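Local coordinates for protein 4-oxalocrotonate tautomerase (Staphylococcus aureus, PDB 2X4K) that belongs to the tautomerase family of the MIF clan, small beta-alpha-beta enzymes that assemble here into a hexamer, at residues N7-G13 and V44-P50. Sequence-based numbering, arbitrary orientation. Where two conformers were deposited one is given.
Sequences NVKLLEG and VIEEMKP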
loop_
_atom_site.group_PDB
_atom_site.type_symbol
_atom_site.label_atom_id
_atom_site.label_comp_id
_atom_site.label_asym_id
_atom_site.label_seq_id
_atom_site.Cartn_x
_atom_site.Cartn_y
_atom_site.Cartn_z
ATOM N N ASN A 7 -6.731 4.826 0.162
ATOM C CA ASN A 7 -5.720 5.165 -0.812
ATOM C C ASN A 7 -6.350 5.048 -2.192
ATOM O O ASN A 7 -6.953 4.022 -2.513
ATOM C CB ASN A 7 -4.542 4.207 -0.684
ATOM C CG ASN A 7 -3.333 4.675 -1.440
ATOM O OD1 ASN A 7 -3.086 4.242 -2.565
ATOM N ND2 ASN A 7 -2.567 5.576 -0.830
ATOM N N VAL A 8 -6.254 6.105 -2.989
ATOM C CA VAL A 8 -6.802 6.092 -4.334
ATOM C C VAL A 8 -5.664 6.278 -5.327
ATOM O O VAL A 8 -5.036 7.332 -5.363
ATOM C CB VAL A 8 -7.826 7.222 -4.567
ATOM C CG1 VAL A 8 -8.415 7.102 -5.973
ATOM C CG2 VAL A 8 -8.918 7.205 -3.513
ATOM N N LYS A 9 -5.396 5.255 -6.128
ATOM C CA LYS A 9 -4.441 5.346 -7.224
ATOM C C LYS A 9 -5.218 5.612 -8.492
ATOM O O LYS A 9 -6.163 4.892 -8.792
ATOM C CB LYS A 9 -3.663 4.039 -7.380
ATOM C CG LYS A 9 -2.725 3.706 -6.229
ATOM C CD LYS A 9 -2.207 2.269 -6.368
ATOM C CE LYS A 9 -1.356 1.824 -5.194
ATOM N NZ LYS A 9 0.006 2.415 -5.245
ATOM N N LEU A 10 -4.835 6.638 -9.242
ATOM C CA LEU A 10 -5.516 6.903 -10.501
ATOM C C LEU A 10 -4.610 7.676 -11.443
ATOM O O LEU A 10 -3.569 8.184 -11.055
ATOM C CB LEU A 10 -6.858 7.618 -10.280
ATOM C CG LEU A 10 -6.872 9.131 -10.081
ATOM C CD1 LEU A 10 -8.310 9.621 -9.984
ATOM C CD2 LEU A 10 -6.078 9.516 -8.838
ATOM N N LEU A 11 -5.024 7.739 -12.697
ATOM C CA LEU A 11 -4.265 8.413 -13.736
ATOM C C LEU A 11 -4.006 9.868 -13.378
ATOM O O LEU A 11 -4.913 10.571 -12.936
ATOM C CB LEU A 11 -5.051 8.353 -15.041
ATOM C CG LEU A 11 -4.461 9.049 -16.262
ATOM C CD1 LEU A 11 -3.128 8.444 -16.640
ATOM C CD2 LEU A 11 -5.437 8.962 -17.417
ATOM N N GLU A 12 -2.779 10.319 -13.606
ATOM C CA GLU A 12 -2.409 11.705 -13.350
ATOM C C GLU A 12 -3.171 12.690 -14.227
ATOM O O GLU A 12 -3.768 12.320 -15.237
ATOM C CB GLU A 12 -0.917 11.891 -13.586
ATOM C CG GLU A 12 -0.534 11.732 -15.042
ATOM C CD GLU A 12 0.944 11.870 -15.285
ATOM O OE1 GLU A 12 1.671 12.275 -14.352
ATOM O OE2 GLU A 12 1.375 11.571 -16.416
ATOM N N GLY A 13 -3.125 13.951 -13.820
ATOM C CA GLY A 13 -3.703 15.037 -14.595
ATOM C C GLY A 13 -5.083 15.455 -14.135
ATOM O O GLY A 13 -5.763 16.205 -14.830
ATOM N N VAL A 44 -5.844 9.462 0.869
ATOM C CA VAL A 44 -4.635 9.807 0.147
ATOM C C VAL A 44 -4.834 9.474 -1.321
ATOM O O VAL A 44 -5.328 8.397 -1.644
ATOM C CB VAL A 44 -3.424 9.025 0.684
ATOM C CG1 VAL A 44 -2.184 9.272 -0.175
ATOM C CG2 VAL A 44 -3.172 9.378 2.152
ATOM N N ILE A 45 -4.447 10.411 -2.181
ATOM C CA ILE A 45 -4.510 10.223 -3.620
ATOM C C ILE A 45 -3.091 10.086 -4.161
ATOM O O ILE A 45 -2.220 10.907 -3.862
ATOM C CB ILE A 45 -5.208 11.405 -4.312
ATOM C CG1 ILE A 45 -6.586 11.663 -3.699
ATOM C CG2 ILE A 45 -5.365 11.125 -5.799
ATOM C CD1 ILE A 45 -7.156 13.006 -4.076
ATOM N N GLU A 46 -2.863 9.035 -4.944
ATOM C CA GLU A 46 -1.598 8.816 -5.626
ATOM C C GLU A 46 -1.865 8.826 -7.111
ATOM O O GLU A 46 -2.553 7.946 -7.619
ATOM C CB GLU A 46 -0.997 7.470 -5.247
ATOM C CG GLU A 46 -0.645 7.335 -3.790
ATOM C CD GLU A 46 0.143 6.080 -3.528
ATOM O OE1 GLU A 46 -0.382 4.978 -3.797
ATOM O OE2 GLU A 46 1.309 6.195 -3.091
ATOM N N GLU A 47 -1.318 9.813 -7.808
ATOM C CA GLU A 47 -1.486 9.902 -9.248
ATOM C C GLU A 47 -0.409 9.070 -9.943
ATOM O O GLU A 47 0.740 9.012 -9.491
ATOM C CB GLU A 47 -1.473 11.365 -9.698
ATOM C CG GLU A 47 -2.704 12.137 -9.223
ATOM C CD GLU A 47 -2.767 13.566 -9.745
ATOM O OE1 GLU A 47 -2.424 14.484 -8.981
ATOM O OE2 GLU A 47 -3.163 13.781 -10.908
ATOM N N MET A 48 -0.797 8.413 -11.032
ATOM C CA MET A 48 0.089 7.522 -11.771
ATOM C C MET A 48 0.236 7.973 -13.209
ATOM O O MET A 48 -0.742 8.335 -13.860
ATOM C CB MET A 48 -0.485 6.100 -11.807
ATOM C CG MET A 48 -0.921 5.512 -10.484
ATOM S SD MET A 48 -1.504 3.825 -10.716
ATOM C CE MET A 48 -3.159 4.052 -11.356
ATOM N N LYS A 49 1.457 7.899 -13.721
ATOM C CA LYS A 49 1.687 8.090 -15.149
ATOM C C LYS A 49 1.195 6.853 -15.900
ATOM O O LYS A 49 1.307 5.734 -15.390
ATOM C CB LYS A 49 3.174 8.296 -15.433
ATOM C CG LYS A 49 3.772 9.502 -14.733
ATOM C CD LYS A 49 5.249 9.652 -15.034
ATOM C CE LYS A 49 5.818 10.902 -14.382
ATOM N NZ LYS A 49 7.275 11.063 -14.642
ATOM N N PRO A 50 0.673 7.036 -17.124
ATOM C CA PRO A 50 0.124 5.911 -17.885
ATOM C C PRO A 50 1.154 4.851 -18.281
ATOM O O PRO A 50 0.781 3.716 -18.561
ATOM C CB PRO A 50 -0.477 6.586 -19.123
ATOM C CG PRO A 50 0.237 7.876 -19.237
ATOM C CD PRO A 50 0.494 8.310 -17.837
#
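Strands 7-11 and 44-48 pair side by side in parallel, forming the parallel pair at the core of the beta-alpha-beta unit, which strands of other subunits extend on both edges. Their N-to-C directions differ by 27° and their axes approach to 4.5 Å. Backbone bonds alternate between the strands: V8 N donates to V44 O, E46 N to V8 O (2.8 Å), L10 N to E46 O and M48 N to L10 O. The last, E12 N to M48 O at 2.9 Å, meets its acceptor from above the carbonyl plane, 35° out of it, where the first strand has already ended. Helix 16-34 links the strands, making this the beta-alpha-beta unit of the tautomerase fold, and I45 packs against its L19, L22 and V23. On that face L10 CD2 meets I45 CG2 at 3.5 Å. On the face of N7, K9, V44 and E46, K9 and E46 run alongside each other, and K9 NZ forms a salt bridge with E46 OE1 (3.0 Å) on the syn side but out of the carboxylate plane. The other oxygen, E46 OE2, binds zinc together with OE2 of E46 from two other subunits. With chi3 turned to -79°, the M48 chain bends so that CE reaches L10 N at 3.7 Å. Past the end of strand 7-11, G13 N donates to E47 OE2 (2.9 Å), nearly along its C-O axis, while E47 OE1 bonds H52 of a neighbouring subunit. L11 CD1 touches P50 CD at 3.8 Å.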